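Local coordinates for protein neurotoxin (Clostridium botulinum, PDB 2QN0) that probably cleaves neuronal SNARE proteins, acting as the zinc-dependent light-chain protease of botulinum neurotoxin serotype C1, at residues S299-L304 and Y330-E335. Numbering follows the deposited sequence.
Sequences SIAKRL and YRFVVE
The backbone hydrogen bond from L304 N to I300 O, 2.9 Å long, lies within helix 283-304, whose i, i+4 spacing puts both side chains on one flank, where they meet the ring of F332. The contact illustrates how an aromatic residue just beyond one helix can pack against the flank of another. I300 uses its CG2 branch, held anti to the backbone N, and this single methyl serves two rings: it lies 3.8 Å from Y330 CE2, approached obliquely, and 3.9 Å from F332 CE2, at the ring's edge. L304 CD1 reaches the same edge, 3.8 Å from F332 CD2, its side chain crossing that of F332 at about a right angle. The two faces of the F332 ring meet different groups. A301 CB sits over one, displaced toward the rim and 4.1 Å from F332 CE2, while Y330 CB lies over the centre of the other. The OH of Y330 is hydrogen-bonded to G185 O, and its ring meets Y297 edge-to-face. R331, with positive phi, turns the chain between the two aromatics; F332 N hydrogen-bonds to I327 O and R331 N to R328 O, the Schellman motif that ends helix 319-330 and leads into antiparallel strands 333-334 and 340-341.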
ATOM      1  N   SER A 299     -15.755  14.854  14.453  1.00 18.87           N
ATOM      2  CA  SER A 299     -16.820  13.900  14.726  1.00 20.44           C
ATOM      3  C   SER A 299     -16.255  12.697  15.489  1.00 21.70           C
ATOM      4  O   SER A 299     -16.929  12.127  16.349  1.00 21.61           O
ATOM      5  CB  SER A 299     -17.471  13.442  13.420  1.00 19.39           C
ATOM      6  OG  SER A 299     -18.550  12.560  13.674  1.00 25.10           O
ATOM      7  N   ILE A 300     -15.019  12.315  15.172  1.00 21.17           N
ATOM      8  CA  ILE A 300     -14.368  11.193  15.853  1.00 21.42           C
ATOM      9  C   ILE A 300     -14.100  11.572  17.312  1.00 22.43           C
ATOM     10  O   ILE A 300     -14.325  10.773  18.220  1.00 21.60           O
ATOM     11  CB  ILE A 300     -13.017  10.821  15.180  1.00 21.46           C
ATOM     12  CG1 ILE A 300     -13.266  10.216  13.795  1.00 22.89           C
ATOM     13  CG2 ILE A 300     -12.233   9.853  16.065  1.00 18.69           C
ATOM     14  CD1 ILE A 300     -14.072   8.951  13.814  1.00 26.28           C
ATOM     15  N   ALA A 301     -13.622  12.794  17.534  1.00 22.39           N
ATOM     16  CA  ALA A 301     -13.344  13.258  18.892  1.00 24.42           C
ATOM     17  C   ALA A 301     -14.625  13.184  19.721  1.00 25.20           C
ATOM     18  O   ALA A 301     -14.598  12.798  20.891  1.00 24.57           O
ATOM     19  CB  ALA A 301     -12.813  14.689  18.865  1.00 25.42           C
ATOM     20  N   LYS A 302     -15.745  13.549  19.104  1.00 25.65           N
ATOM     21  CA  LYS A 302     -17.038  13.510  19.777  1.00 27.69           C
ATOM     22  C   LYS A 302     -17.362  12.073  20.176  1.00 27.57           C
ATOM     23  O   LYS A 302     -17.836  11.817  21.283  1.00 26.53           O
ATOM     24  CB  LYS A 302     -18.134  14.051  18.855  1.00 31.71           C
ATOM     25  CG  LYS A 302     -19.537  13.913  19.416  1.00 39.30           C
ATOM     26  CD  LYS A 302     -20.579  14.422  18.432  1.00 45.06           C
ATOM     27  CE  LYS A 302     -21.983  14.257  18.987  1.00 48.38           C
ATOM     28  NZ  LYS A 302     -22.155  14.992  20.273  1.00 51.21           N
ATOM     29  N   ARG A 303     -17.106  11.134  19.268  1.00 23.55           N
ATOM     30  CA  ARG A 303     -17.365   9.729  19.554  1.00 22.59           C
ATOM     31  C   ARG A 303     -16.523   9.286  20.745  1.00 22.33           C
ATOM     32  O   ARG A 303     -17.023   8.616  21.646  1.00 23.52           O
ATOM     33  CB  ARG A 303     -17.034   8.856  18.334  1.00 21.09           C
ATOM     34  CG  ARG A 303     -18.091   8.866  17.232  1.00 21.61           C
ATOM     35  CD  ARG A 303     -17.610   8.086  16.011  1.00 20.84           C
ATOM     36  NE  ARG A 303     -18.595   8.038  14.933  1.00 21.02           N
ATOM     37  CZ  ARG A 303     -19.535   7.104  14.808  1.00 20.90           C
ATOM     38  NH1 ARG A 303     -19.632   6.124  15.696  1.00 21.39           N
ATOM     39  NH2 ARG A 303     -20.374   7.144  13.780  1.00 21.90           N
ATOM     40  N   LEU A 304     -15.250   9.672  20.754  1.00 21.25           N
ATOM     41  CA  LEU A 304     -14.356   9.287  21.840  1.00 23.03           C
ATOM     42  C   LEU A 304     -14.823   9.790  23.202  1.00 24.94           C
ATOM     43  O   LEU A 304     -14.430   9.251  24.238  1.00 24.53           O
ATOM     44  CB  LEU A 304     -12.932   9.773  21.558  1.00 21.52           C
ATOM     45  CG  LEU A 304     -12.230   9.073  20.384  1.00 21.06           C
ATOM     46  CD1 LEU A 304     -10.859   9.688  20.162  1.00 20.36           C
ATOM     47  CD2 LEU A 304     -12.110   7.569  20.672  1.00 19.98           C
ATOM     48  N   TYR A 330      -4.746  10.124  16.237  1.00 17.87           N
ATOM     49  CA  TYR A 330      -5.210  11.379  15.657  1.00 17.67           C
ATOM     50  C   TYR A 330      -4.560  12.625  16.248  1.00 19.23           C
ATOM     51  O   TYR A 330      -4.821  13.742  15.794  1.00 19.36           O
ATOM     52  CB  TYR A 330      -6.727  11.464  15.805  1.00 17.93           C
ATOM     53  CG  TYR A 330      -7.475  10.371  15.070  1.00 18.00           C
ATOM     54  CD1 TYR A 330      -7.485  10.322  13.678  1.00 18.15           C
ATOM     55  CD2 TYR A 330      -8.180   9.389  15.767  1.00 17.18           C
ATOM     56  CE1 TYR A 330      -8.179   9.327  12.996  1.00 18.05           C
ATOM     57  CE2 TYR A 330      -8.878   8.385  15.093  1.00 17.24           C
ATOM     58  CZ  TYR A 330      -8.873   8.364  13.706  1.00 17.05           C
ATOM     59  OH  TYR A 330      -9.563   7.388  13.021  1.00 16.23           O
ATOM     60  N   ARG A 331      -3.712  12.431  17.253  1.00 18.49           N
ATOM     61  CA  ARG A 331      -3.017  13.532  17.916  1.00 19.61           C
ATOM     62  C   ARG A 331      -3.993  14.538  18.520  1.00 20.23           C
ATOM     63  O   ARG A 331      -3.791  15.751  18.437  1.00 20.10           O
ATOM     64  CB  ARG A 331      -2.071  14.230  16.934  1.00 20.66           C
ATOM     65  CG  ARG A 331      -1.011  13.288  16.371  1.00 22.01           C
ATOM     66  CD  ARG A 331      -0.025  13.993  15.466  1.00 25.87           C
ATOM     67  NE  ARG A 331       0.900  13.042  14.852  1.00 26.38           N
ATOM     68  CZ  ARG A 331       1.860  13.376  13.995  1.00 28.94           C
ATOM     69  NH1 ARG A 331       2.029  14.645  13.644  1.00 24.08           N
ATOM     70  NH2 ARG A 331       2.647  12.439  13.481  1.00 27.78           N
ATOM     71  N   PHE A 332      -5.055  14.021  19.127  1.00 19.81           N
ATOM     72  CA  PHE A 332      -6.049  14.872  19.762  1.00 20.83           C
ATOM     73  C   PHE A 332      -5.502  15.361  21.092  1.00 23.12           C
ATOM     74  O   PHE A 332      -4.486  14.863  21.581  1.00 21.43           O
ATOM     75  CB  PHE A 332      -7.354  14.107  20.007  1.00 20.01           C
ATOM     76  CG  PHE A 332      -8.105  13.742  18.752  1.00 20.76           C
ATOM     77  CD1 PHE A 332      -8.046  14.552  17.620  1.00 19.90           C
ATOM     78  CD2 PHE A 332      -8.931  12.622  18.728  1.00 19.63           C
ATOM     79  CE1 PHE A 332      -8.801  14.254  16.488  1.00 18.77           C
ATOM     80  CE2 PHE A 332      -9.691  12.314  17.601  1.00 19.75           C
ATOM     81  CZ  PHE A 332      -9.624  13.137  16.477  1.00 20.91           C
ATOM     82  N   VAL A 333      -6.181  16.343  21.673  1.00 24.95           N
ATOM     83  CA  VAL A 333      -5.777  16.902  22.955  1.00 28.04           C
ATOM     84  C   VAL A 333      -6.800  16.508  24.010  1.00 29.11           C
ATOM     85  O   VAL A 333      -7.988  16.371  23.715  1.00 28.02           O
ATOM     86  CB  VAL A 333      -5.693  18.445  22.894  1.00 28.80           C
ATOM     87  CG1 VAL A 333      -5.348  19.008  24.269  1.00 31.26           C
ATOM     88  CG2 VAL A 333      -4.650  18.864  21.875  1.00 30.31           C
ATOM     89  N   VAL A 334      -6.332  16.312  25.237  1.00 31.62           N
ATOM     90  CA  VAL A 334      -7.221  15.949  26.329  1.00 34.62           C
ATOM     91  C   VAL A 334      -7.273  17.102  27.318  1.00 37.08           C
ATOM     92  O   VAL A 334      -6.265  17.445  27.937  1.00 36.61           O
ATOM     93  CB  VAL A 334      -6.731  14.685  27.059  1.00 34.14           C
ATOM     94  CG1 VAL A 334      -7.684  14.342  28.194  1.00 34.07           C
ATOM     95  CG2 VAL A 334      -6.634  13.524  26.078  1.00 32.90           C
ATOM     96  N   GLU A 335      -8.450  17.704  27.449  1.00 40.52           N
ATOM     97  CA  GLU A 335      -8.645  18.822  28.364  1.00 44.42           C
ATOM     98  C   GLU A 335      -8.512  18.341  29.806  1.00 45.78           C
ATOM     99  O   GLU A 335      -8.647  17.150  30.087  1.00 46.41           O
ATOM    100  CB  GLU A 335     -10.033  19.435  28.161  1.00 45.01           C
ATOM    101  CG  GLU A 335     -10.306  19.956  26.757  1.00 47.90           C
ATOM    102  CD  GLU A 335      -9.375  21.085  26.358  1.00 49.78           C
ATOM    103  OE1 GLU A 335      -9.236  22.048  27.142  1.00 51.12           O
ATOM    104  OE2 GLU A 335      -8.790  21.015  25.257  1.00 49.87           O
TER